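Ribosomal-protein-S5-alanine N-acetyltransferase (Vibrio fischeri, PDB 3IGR) probably transfers the acetyl group of acetyl-CoA to the N-terminal alanine of ribosomal protein uS5, as a RimJ-type member of the GNAT acetyltransferases. Local coordinates at residues W37-S42 against L163-A168; L66-V71 against S87-F92; G82-S87 against G97-S102; M134-P139 against H172-K177. All blocks are in the same frame, centred on the assembly; numbering follows the deposited sequence. Where two conformers were deposited one is given.

Contact 1 of 4, residues W37-S42 against L163-A168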
# COMPACT_ATOMS: atom_id res chain seq x y z
N TRP A 37 -19.75 -8.14 -15.49
CA TRP A 37 -18.31 -8.31 -15.29
C TRP A 37 -17.79 -9.75 -15.41
O TRP A 37 -16.59 -9.97 -15.60
CB TRP A 37 -17.95 -7.74 -13.92
CG TRP A 37 -18.27 -6.28 -13.80
CD1 TRP A 37 -19.28 -5.72 -13.09
CD2 TRP A 37 -17.56 -5.20 -14.42
NE1 TRP A 37 -19.25 -4.36 -13.21
CE2 TRP A 37 -18.21 -4.00 -14.02
CE3 TRP A 37 -16.45 -5.12 -15.27
CZ2 TRP A 37 -17.77 -2.74 -14.44
CZ3 TRP A 37 -16.01 -3.86 -15.68
CH2 TRP A 37 -16.68 -2.69 -15.27
N GLU A 38 -18.68 -10.73 -15.30
CA GLU A 38 -18.27 -12.12 -15.21
C GLU A 38 -19.05 -13.00 -16.18
O GLU A 38 -20.11 -12.62 -16.63
CB GLU A 38 -18.39 -12.61 -13.76
CG GLU A 38 -17.28 -12.05 -12.84
CD GLU A 38 -17.42 -12.49 -11.40
OE1 GLU A 38 -16.63 -12.03 -10.55
OE2 GLU A 38 -18.33 -13.30 -11.11
N PRO A 39 -18.52 -14.19 -16.52
CA PRO A 39 -19.28 -15.04 -17.44
C PRO A 39 -20.66 -15.41 -16.90
O PRO A 39 -20.84 -15.46 -15.68
CB PRO A 39 -18.40 -16.29 -17.54
CG PRO A 39 -17.01 -15.80 -17.25
CD PRO A 39 -17.20 -14.76 -16.19
N LYS A 40 -21.62 -15.61 -17.80
CA LYS A 40 -22.95 -16.15 -17.47
C LYS A 40 -22.81 -17.35 -16.52
O LYS A 40 -21.97 -18.23 -16.75
CB LYS A 40 -23.68 -16.61 -18.75
CG LYS A 40 -25.10 -17.14 -18.55
CD LYS A 40 -25.72 -17.64 -19.86
CE LYS A 40 -27.15 -18.14 -19.64
NZ LYS A 40 -27.70 -18.79 -20.89
N ARG A 41 -23.62 -17.37 -15.47
CA ARG A 41 -23.65 -18.52 -14.56
C ARG A 41 -24.94 -19.29 -14.68
O ARG A 41 -26.00 -18.73 -14.97
CB ARG A 41 -23.43 -18.11 -13.11
CG ARG A 41 -21.97 -18.00 -12.72
CD ARG A 41 -21.49 -16.59 -12.95
NE ARG A 41 -20.32 -16.23 -12.17
CZ ARG A 41 -19.05 -16.52 -12.48
NH1 ARG A 41 -18.75 -17.23 -13.56
NH2 ARG A 41 -18.08 -16.10 -11.68
N SER A 42 -24.83 -20.60 -14.49
CA SER A 42 -26.01 -21.48 -14.41
C SER A 42 -26.85 -21.16 -13.17
O SER A 42 -26.40 -20.45 -12.26
CB SER A 42 -25.55 -22.93 -14.36
OG SER A 42 -24.90 -23.16 -13.11
N LEU A 163 -12.53 -13.31 -23.15
CA LEU A 163 -13.58 -14.04 -22.46
C LEU A 163 -14.95 -13.54 -22.89
O LEU A 163 -15.14 -12.34 -23.14
CB LEU A 163 -13.47 -13.86 -20.96
CG LEU A 163 -12.63 -14.87 -20.22
CD1 LEU A 163 -12.37 -14.40 -18.76
CD2 LEU A 163 -13.37 -16.20 -20.26
N TYR A 164 -15.90 -14.46 -22.96
CA TYR A 164 -17.24 -14.13 -23.45
C TYR A 164 -18.07 -13.76 -22.24
O TYR A 164 -18.31 -14.58 -21.37
CB TYR A 164 -17.84 -15.32 -24.20
CG TYR A 164 -19.04 -14.96 -25.07
CD1 TYR A 164 -18.86 -14.39 -26.33
CD2 TYR A 164 -20.33 -15.16 -24.60
CE1 TYR A 164 -19.96 -14.05 -27.14
CE2 TYR A 164 -21.46 -14.82 -25.40
CZ TYR A 164 -21.26 -14.27 -26.66
OH TYR A 164 -22.34 -13.95 -27.46
N ILE A 165 -18.44 -12.49 -22.17
CA ILE A 165 -19.08 -11.95 -20.99
C ILE A 165 -20.31 -11.16 -21.41
O ILE A 165 -20.20 -10.26 -22.25
CB ILE A 165 -18.11 -11.05 -20.19
CG1 ILE A 165 -17.00 -11.90 -19.55
CG2 ILE A 165 -18.87 -10.24 -19.14
CD1 ILE A 165 -15.81 -11.12 -19.01
N ASN A 166 -21.48 -11.50 -20.86
CA ASN A 166 -22.69 -10.69 -21.09
C ASN A 166 -22.93 -10.48 -22.60
O ASN A 166 -23.19 -9.37 -23.04
CB ASN A 166 -22.59 -9.32 -20.36
CG ASN A 166 -23.93 -8.62 -20.23
OD1 ASN A 166 -24.98 -9.26 -20.20
ND2 ASN A 166 -23.90 -7.30 -20.13
N GLY A 167 -22.76 -11.55 -23.38
CA GLY A 167 -23.08 -11.53 -24.82
C GLY A 167 -22.04 -10.96 -25.77
O GLY A 167 -22.37 -10.66 -26.93
N ALA A 168 -20.80 -10.79 -25.31
CA ALA A 168 -19.70 -10.29 -26.17
C ALA A 168 -18.32 -10.72 -25.67
O ALA A 168 -18.11 -10.92 -24.48
CB ALA A 168 -19.75 -8.76 -26.28
O HOH W 1 -22.21 -12.41 -17.98
O HOH W 2 -20.92 -14.91 -20.57

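Contact 2 of 4, residues L66-V71 against S87-F92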
# COMPACT_ATOMS: atom_id res chain seq x y z
N LEU A 66 -4.32 -28.60 -5.10
CA LEU A 66 -4.62 -28.34 -6.50
C LEU A 66 -5.40 -27.06 -6.73
O LEU A 66 -5.47 -26.57 -7.86
CB LEU A 66 -5.42 -29.52 -7.08
CG LEU A 66 -4.63 -30.67 -7.70
CD1 LEU A 66 -5.54 -31.88 -7.97
CD2 LEU A 66 -3.92 -30.21 -8.98
N ALA A 67 -6.03 -26.54 -5.68
CA ALA A 67 -6.83 -25.33 -5.79
C ALA A 67 -7.14 -24.78 -4.41
O ALA A 67 -7.21 -25.53 -3.44
CB ALA A 67 -8.14 -25.60 -6.55
N PHE A 68 -7.31 -23.47 -4.32
CA PHE A 68 -7.48 -22.81 -3.02
C PHE A 68 -8.54 -21.74 -3.21
O PHE A 68 -8.31 -20.69 -3.85
CB PHE A 68 -6.14 -22.24 -2.52
CG PHE A 68 -5.03 -23.28 -2.46
CD1 PHE A 68 -4.89 -24.12 -1.34
CD2 PHE A 68 -4.16 -23.46 -3.52
CE1 PHE A 68 -3.90 -25.09 -1.30
CE2 PHE A 68 -3.16 -24.44 -3.49
CZ PHE A 68 -3.03 -25.25 -2.38
N TYR A 69 -9.73 -22.03 -2.72
CA TYR A 69 -10.83 -21.11 -2.89
C TYR A 69 -11.05 -20.45 -1.54
O TYR A 69 -11.50 -21.10 -0.61
CB TYR A 69 -12.08 -21.85 -3.38
CG TYR A 69 -13.18 -20.95 -3.87
CD1 TYR A 69 -13.52 -20.91 -5.22
CD2 TYR A 69 -13.88 -20.12 -2.98
CE1 TYR A 69 -14.53 -20.09 -5.67
CE2 TYR A 69 -14.89 -19.29 -3.42
CZ TYR A 69 -15.22 -19.28 -4.78
OH TYR A 69 -16.23 -18.46 -5.24
N PHE A 70 -10.69 -19.17 -1.43
CA PHE A 70 -10.86 -18.44 -0.18
C PHE A 70 -12.15 -17.63 -0.16
O PHE A 70 -12.57 -17.09 -1.19
CB PHE A 70 -9.73 -17.46 0.04
CG PHE A 70 -8.40 -18.09 0.33
CD1 PHE A 70 -7.99 -18.29 1.65
CD2 PHE A 70 -7.54 -18.43 -0.71
CE1 PHE A 70 -6.75 -18.84 1.94
CE2 PHE A 70 -6.29 -19.01 -0.45
CZ PHE A 70 -5.89 -19.20 0.88
N VAL A 71 -12.74 -17.51 1.02
CA VAL A 71 -13.84 -16.55 1.24
C VAL A 71 -13.43 -15.45 2.23
O VAL A 71 -12.56 -15.66 3.09
CB VAL A 71 -15.15 -17.23 1.72
CG1 VAL A 71 -15.76 -18.08 0.58
CG2 VAL A 71 -14.95 -18.07 2.98
N SER A 87 -6.87 -20.91 -8.98
CA SER A 87 -7.25 -22.04 -9.81
C SER A 87 -6.25 -22.23 -10.94
O SER A 87 -5.36 -21.39 -11.13
CB SER A 87 -8.62 -21.79 -10.42
OG SER A 87 -8.55 -20.65 -11.27
N ASN A 88 -6.40 -23.32 -11.68
CA ASN A 88 -5.55 -23.54 -12.83
C ASN A 88 -4.11 -23.64 -12.33
O ASN A 88 -3.20 -23.06 -12.91
CB ASN A 88 -5.69 -22.32 -13.74
CG ASN A 88 -5.98 -22.67 -15.14
OD1 ASN A 88 -7.14 -22.56 -15.58
ND2 ASN A 88 -4.96 -23.09 -15.88
N ILE A 89 -3.92 -24.33 -11.22
CA ILE A 89 -2.60 -24.43 -10.64
C ILE A 89 -1.78 -25.52 -11.33
O ILE A 89 -2.26 -26.64 -11.49
CB ILE A 89 -2.69 -24.66 -9.13
CG1 ILE A 89 -3.25 -23.40 -8.44
CG2 ILE A 89 -1.33 -25.06 -8.55
CD1 ILE A 89 -3.47 -23.56 -6.94
N THR A 90 -0.56 -25.17 -11.75
CA THR A 90 0.37 -26.13 -12.32
C THR A 90 1.66 -26.09 -11.51
O THR A 90 2.12 -25.02 -11.12
CB THR A 90 0.67 -25.79 -13.80
OG1 THR A 90 -0.56 -25.70 -14.52
CG2 THR A 90 1.55 -26.84 -14.47
N ARG A 91 2.23 -27.26 -11.27
CA ARG A 91 3.50 -27.36 -10.58
C ARG A 91 4.56 -27.41 -11.66
O ARG A 91 4.43 -26.66 -12.64
CB ARG A 91 3.50 -28.57 -9.63
CG ARG A 91 2.36 -28.50 -8.61
CD ARG A 91 2.48 -27.21 -7.78
NE ARG A 91 1.41 -27.08 -6.80
CZ ARG A 91 1.45 -26.30 -5.72
NH1 ARG A 91 2.53 -25.55 -5.44
NH2 ARG A 91 0.41 -26.29 -4.89
N PHE A 92 5.61 -28.22 -11.52
CA PHE A 92 6.62 -28.29 -12.58
C PHE A 92 5.91 -28.44 -13.93
O PHE A 92 5.01 -29.26 -14.04
CB PHE A 92 7.60 -29.45 -12.35
CG PHE A 92 8.59 -29.64 -13.47
CD1 PHE A 92 9.76 -28.88 -13.53
CD2 PHE A 92 8.33 -30.55 -14.50
CE1 PHE A 92 10.69 -29.04 -14.60
CE2 PHE A 92 9.25 -30.73 -15.57
CZ PHE A 92 10.42 -29.96 -15.62
O HOH W 3 -6.03 -26.06 -10.35

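Contact 3 of 4, residues G82-S87 against G97-S102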
# COMPACT_ATOMS: atom_id res chain seq x y z
N GLY A 82 -16.94 -11.69 0.05
CA GLY A 82 -15.90 -11.69 -0.98
C GLY A 82 -15.30 -13.06 -1.16
O GLY A 82 -15.50 -13.95 -0.33
N THR A 83 -14.56 -13.22 -2.26
CA THR A 83 -13.91 -14.48 -2.59
C THR A 83 -12.55 -14.16 -3.22
O THR A 83 -12.38 -13.11 -3.85
CB THR A 83 -14.73 -15.32 -3.62
OG1 THR A 83 -14.87 -14.58 -4.82
CG2 THR A 83 -16.12 -15.71 -3.09
N VAL A 84 -11.60 -15.06 -3.04
CA VAL A 84 -10.32 -14.98 -3.76
C VAL A 84 -10.03 -16.41 -4.13
O VAL A 84 -9.87 -17.25 -3.25
CB VAL A 84 -9.15 -14.37 -2.91
CG1 VAL A 84 -7.89 -14.22 -3.74
CG2 VAL A 84 -9.53 -12.99 -2.34
N SER A 85 -10.02 -16.69 -5.43
CA SER A 85 -9.92 -18.08 -5.90
C SER A 85 -8.64 -18.29 -6.68
O SER A 85 -8.41 -17.61 -7.67
CB SER A 85 -11.12 -18.41 -6.77
OG SER A 85 -10.94 -19.69 -7.37
N TYR A 86 -7.82 -19.23 -6.23
CA TYR A 86 -6.60 -19.62 -6.96
C TYR A 86 -6.90 -20.94 -7.65
O TYR A 86 -7.21 -21.95 -7.00
CB TYR A 86 -5.39 -19.74 -6.03
CG TYR A 86 -5.07 -18.42 -5.38
CD1 TYR A 86 -4.23 -17.51 -6.00
CD2 TYR A 86 -5.67 -18.05 -4.16
CE1 TYR A 86 -3.95 -16.28 -5.41
CE2 TYR A 86 -5.40 -16.82 -3.57
CZ TYR A 86 -4.54 -15.94 -4.21
OH TYR A 86 -4.28 -14.72 -3.67
N SER A 87 -6.87 -20.91 -8.98
CA SER A 87 -7.25 -22.04 -9.81
C SER A 87 -6.25 -22.23 -10.94
O SER A 87 -5.36 -21.39 -11.13
CB SER A 87 -8.62 -21.79 -10.42
OG SER A 87 -8.55 -20.65 -11.27
N GLY A 97 -0.40 -20.20 -11.11
CA GLY A 97 -1.84 -20.29 -10.97
C GLY A 97 -2.52 -18.98 -11.28
O GLY A 97 -1.88 -17.93 -11.40
N HIS A 98 -3.84 -19.06 -11.41
CA HIS A 98 -4.68 -17.93 -11.72
C HIS A 98 -5.42 -17.49 -10.47
O HIS A 98 -5.92 -18.32 -9.72
CB HIS A 98 -5.69 -18.32 -12.81
CG HIS A 98 -6.62 -17.22 -13.19
ND1 HIS A 98 -6.34 -16.32 -14.19
CD2 HIS A 98 -7.84 -16.88 -12.70
CE1 HIS A 98 -7.35 -15.47 -14.31
NE2 HIS A 98 -8.27 -15.78 -13.42
N VAL A 99 -5.47 -16.18 -10.26
CA VAL A 99 -6.27 -15.60 -9.19
C VAL A 99 -7.47 -14.88 -9.80
O VAL A 99 -7.34 -14.11 -10.77
CB VAL A 99 -5.45 -14.65 -8.25
CG1 VAL A 99 -4.86 -13.45 -9.00
CG2 VAL A 99 -6.32 -14.21 -7.04
N GLY A 100 -8.64 -15.14 -9.22
CA GLY A 100 -9.87 -14.39 -9.55
C GLY A 100 -10.52 -14.00 -8.23
O GLY A 100 -10.46 -14.76 -7.26
N TYR A 101 -11.14 -12.83 -8.17
CA TYR A 101 -11.70 -12.35 -6.89
C TYR A 101 -12.96 -11.54 -7.12
O TYR A 101 -13.20 -11.03 -8.21
CB TYR A 101 -10.69 -11.50 -6.10
CG TYR A 101 -9.95 -10.51 -6.96
CD1 TYR A 101 -8.69 -10.82 -7.46
CD2 TYR A 101 -10.52 -9.28 -7.32
CE1 TYR A 101 -8.02 -9.96 -8.28
CE2 TYR A 101 -9.86 -8.39 -8.13
CZ TYR A 101 -8.60 -8.74 -8.61
OH TYR A 101 -7.90 -7.91 -9.43
N SER A 102 -13.76 -11.41 -6.06
CA SER A 102 -14.94 -10.58 -6.10
C SER A 102 -15.21 -10.05 -4.70
O SER A 102 -14.72 -10.60 -3.70
CB SER A 102 -16.16 -11.37 -6.62
OG SER A 102 -16.52 -12.40 -5.71

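Contact 4 of 4, residues M134-P139 against H172-K177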
# COMPACT_ATOMS: atom_id res chain seq x y z
N MSE A 134 -1.07 -15.27 -12.00
CA MSE A 134 -1.62 -14.57 -13.13
C MSE A 134 -2.99 -13.98 -12.81
O MSE A 134 -3.78 -14.58 -12.16
CB MSE A 134 -1.77 -15.53 -14.32
CG MSE A 134 -0.50 -15.87 -15.07
SE MSE A 134 -0.54 -17.40 -16.34
CE MSE A 134 -1.70 -18.58 -15.43
N ALA A 135 -3.25 -12.79 -13.29
CA ALA A 135 -4.54 -12.12 -13.17
C ALA A 135 -4.80 -11.41 -14.49
O ALA A 135 -3.86 -10.93 -15.13
CB ALA A 135 -4.56 -11.12 -12.02
N ALA A 136 -6.08 -11.36 -14.89
CA ALA A 136 -6.51 -10.73 -16.12
C ALA A 136 -7.77 -9.92 -15.83
O ALA A 136 -8.65 -10.38 -15.10
CB ALA A 136 -6.80 -11.78 -17.17
N TYR A 137 -7.87 -8.72 -16.39
CA TYR A 137 -8.99 -7.83 -16.10
C TYR A 137 -9.41 -7.05 -17.34
O TYR A 137 -8.57 -6.71 -18.19
CB TYR A 137 -8.65 -6.88 -14.94
CG TYR A 137 -7.58 -5.84 -15.23
CD1 TYR A 137 -7.94 -4.56 -15.69
CD2 TYR A 137 -6.22 -6.11 -15.02
CE1 TYR A 137 -6.98 -3.59 -15.94
CE2 TYR A 137 -5.24 -5.14 -15.27
CZ TYR A 137 -5.63 -3.89 -15.72
OH TYR A 137 -4.67 -2.94 -15.98
N ILE A 138 -10.71 -6.77 -17.42
CA ILE A 138 -11.24 -5.95 -18.51
C ILE A 138 -10.71 -4.51 -18.29
O ILE A 138 -10.82 -3.98 -17.17
CB ILE A 138 -12.80 -5.97 -18.52
CG1 ILE A 138 -13.33 -7.38 -18.83
CG2 ILE A 138 -13.36 -4.95 -19.55
CD1 ILE A 138 -14.76 -7.66 -18.30
N PRO A 139 -10.15 -3.87 -19.33
CA PRO A 139 -9.51 -2.57 -19.10
C PRO A 139 -10.40 -1.54 -18.39
O PRO A 139 -9.88 -0.73 -17.62
CB PRO A 139 -9.14 -2.08 -20.51
CG PRO A 139 -9.06 -3.29 -21.33
CD PRO A 139 -10.04 -4.29 -20.74
N HIS A 172 -8.93 -8.27 -22.42
CA HIS A 172 -8.40 -8.31 -21.06
C HIS A 172 -6.94 -7.96 -21.03
O HIS A 172 -6.17 -8.40 -21.91
CB HIS A 172 -8.52 -9.70 -20.46
CG HIS A 172 -9.90 -10.05 -20.01
ND1 HIS A 172 -10.20 -10.42 -18.72
CD2 HIS A 172 -11.07 -10.12 -20.70
CE1 HIS A 172 -11.48 -10.70 -18.63
NE2 HIS A 172 -12.03 -10.54 -19.82
N ILE A 173 -6.55 -7.20 -20.01
CA ILE A 173 -5.14 -6.95 -19.72
C ILE A 173 -4.57 -8.17 -19.02
O ILE A 173 -5.19 -8.69 -18.10
CB ILE A 173 -4.96 -5.70 -18.81
CG1 ILE A 173 -5.64 -4.47 -19.44
CG2 ILE A 173 -3.49 -5.44 -18.55
CD1 ILE A 173 -5.09 -4.05 -20.80
N LEU A 174 -3.42 -8.65 -19.46
CA LEU A 174 -2.78 -9.78 -18.78
C LEU A 174 -1.72 -9.23 -17.83
O LEU A 174 -0.90 -8.40 -18.21
CB LEU A 174 -2.14 -10.75 -19.79
CG LEU A 174 -2.99 -11.15 -21.00
CD1 LEU A 174 -2.17 -11.83 -22.07
CD2 LEU A 174 -4.15 -12.02 -20.57
N THR A 175 -1.76 -9.70 -16.59
CA THR A 175 -0.80 -9.25 -15.59
C THR A 175 -0.28 -10.43 -14.78
O THR A 175 -0.91 -11.50 -14.74
CB THR A 175 -1.40 -8.18 -14.62
OG1 THR A 175 -2.26 -8.82 -13.65
CG2 THR A 175 -2.18 -7.12 -15.36
N SER A 176 0.86 -10.24 -14.13
CA SER A 176 1.36 -11.29 -13.26
C SER A 176 2.20 -10.73 -12.12
O SER A 176 2.68 -9.60 -12.17
CB SER A 176 2.17 -12.31 -14.05
OG SER A 176 3.43 -11.76 -14.35
N LYS A 177 2.34 -11.53 -11.07
CA LYS A 177 3.32 -11.27 -10.04
C LYS A 177 4.20 -12.52 -9.91
O LYS A 177 3.67 -13.63 -9.86
CB LYS A 177 2.62 -10.96 -8.72
CG LYS A 177 3.55 -10.37 -7.67
CD LYS A 177 2.79 -9.99 -6.41
CE LYS A 177 3.74 -9.31 -5.42
NZ LYS A 177 3.01 -8.63 -4.32

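Contact 1 of 4, residues W37-S42 against L163-A168
I165 reaches the backbone of W37, E38 and P39 with every branch of its side chain. From CB the chain forks. CG2, set anti to the backbone N, lies 3.7 Å from E38 O, while CG1, on the other branch, faces the peptide between E38 and P39 and comes 4.1 Å from P39 N. P39 CD is the nearest side-chain atom, a loose 4.4 Å from I165 CG1. At the tip, I165 CD1 ends 3.7 Å from W37 O. The methyls therefore meet mostly peptide atoms. Polar links run through two waters. One donates to E38 O and accepts a weak bond from N166 N. The other accepts from K40 N at 2.9 Å and donates to Y164 O at 2.7 Å, linking the loop to strand 164-165. I165 to A168 form a type I' turn, closed by A168 N to I165 O, with I165 N returning a bond to A168 O. Within the loop, R41 NH2 makes a salt bridge to E38 OE2, 2.9 Å long, with a weak, bent hydrogen bond. No direct hydrogen bond joins the two segments: a buried isoleucine and bridging water hold the loop after helix 31-34 against the tip of a hairpin.

Contact 2 of 4, residues L66-V71 against S87-F92
The end of I89 meets the rim of the F68 ring: CD1 lies 3.5 Å from F68 CD2 and 3.6 Å from F68 CE2, near the ring plane. The two side chains cross at about a right angle. I89 CB points toward the other segment and sits 3.6 Å from L66 O, and its CD1 also comes 4.0 Å from A67 CA. I89 CG1, anti to the carbonyl carbon (chi1 -68°), passes L66 O at 3.9 Å. L66 O also accepts a 2.6 Å hydrogen bond from a water, which in turn accepts from I89 N at 2.9 Å, so the backbones are joined here through water. R91 contributes only a long approach, NH2 to F68 CE2 at 4.3 Å, at the ring's edge; its guanidinium is fixed by the carbonyls of Q128 and N65. Further out, W123 meets the F68 ring edge-to-face, and M124 of helix 112-126 packs on both F68 and I89. The chain turns a corner at N88, where phi is positive. Beyond that corner the direct strand ladder gives way to a water-mediated link between L66 O and I89 N, at the end of the antiparallel hairpin 68-74/79-90 of the GNAT sheet.

Contact 3 of 4, residues G82-S87 against G97-S102
Six backbone hydrogen bonds join T83, S85 and S87 to S102, G100 and H98 in three reciprocal pairs. The shortest runs from S85 N to G100 O, 2.7 Å and almost straight at 169°; the return bond, G100 N to S85 O, is 2.9 Å. H98 N to S87 O is 2.8 Å, whereas the bonds of the T83-S102 pair are longer, their donors tilted out of the carbonyl planes. This last pair gains a side-chain link: T83 OG1 and S102 OG are 2.9 Å apart and hydrogen-bonded, either able to donate. Each hydroxyl lies between its own backbone N and carbonyl carbon (chi1 61° and 66°), and S102 OG is also bonded to Y26 OH. In the intervening non-hydrogen-bonded pairs, V84 with Y101 and Y86 with V99, side chains leave by the other face. V99 CG2, anti to its backbone N, serves two neighbours: it touches V84 CG1 at 3.7 Å and Y86 CE1 at 3.5 Å. V99 lies alongside both residues, all pointing the same way. Helix 112-126 covers this face, T120 bonding the hydroxyl of Y86 and M113 and V117 packing on Y101. On the face of T83 and S85, Y69 of strand 68-74 packs against both, and I23, Y26 and F27 of helix 20-29 pack on T83, while S87 OG lies 4.0 Å from H98 CB. Regular alternation of pairs and two differently covered faces mark an antiparallel beta hairpin in the central sheet of a GNAT fold, with helices packed on both sides.

Contact 4 of 4, residues M134-P139 against H172-K177
I173 packs over one face of the Y137 ring, its CB 3.8 Å from the ring centroid and 21° off the normal, a CH-pi contact. CG1 and CG2 of I173 also approach the ring, CG1 lying 3.8 Å from Y137 CZ and CG2 nearing the hydroxyl end, while CD1 meets P139 CG. Chi1 of Y137 (68°) puts CG between the backbone N and the carbonyl carbon, and the side chain runs beside that of I173, both pointing the same way. T175 CG2 meets the ring at its edge, 3.6 Å from Y137 CE2. On the other side of the sheet H172 offers one ring face to I138 CG1, whose distance from the imidazole centroid is 3.9 Å; I165 and Y162 also adjoin this ring. The antiparallel ladder pairs Y137 with I173 and A135 with T175. A135 O is doubly gripped: T175 N approaches nearly in line with the C=O at 2.8 Å, and T175 OG1 donates at 3.0 Å from well above the carbonyl plane. Helix 142-150 packs on A135 and Y137. Both imidazole nitrogens of H172 are buried without a partner in the model; packing against I138 and the A136-Y137 backbone holds the ring, and such burial would probably disfavour its protonated form.

All four contacts reach one mixed sheet. Contacts 2 and 3 share S87 and strand 79-90, with centres about 9 Å apart; strand 68-74 flanks 79-90 on one side and 96-103 on the other. Strand 96-103 then runs parallel to 132-137, where G97 and V99 adjoin M134, joining contact 3 to contact 4 about 12 Å away between centres. Contact 1 has its centre about 17 Å from those of contacts 3 and 4, touching contact 3 through E38 against S102 and contact 4 through I165 against I138 and H172. Along the chain, contacts 2 and 3 fall inside the loop closed by contact 1, while contacts 1 and 4 alternate. Loop 37-42 thus closes against the late hairpin, bringing early and late parts of the acetyltransferase together.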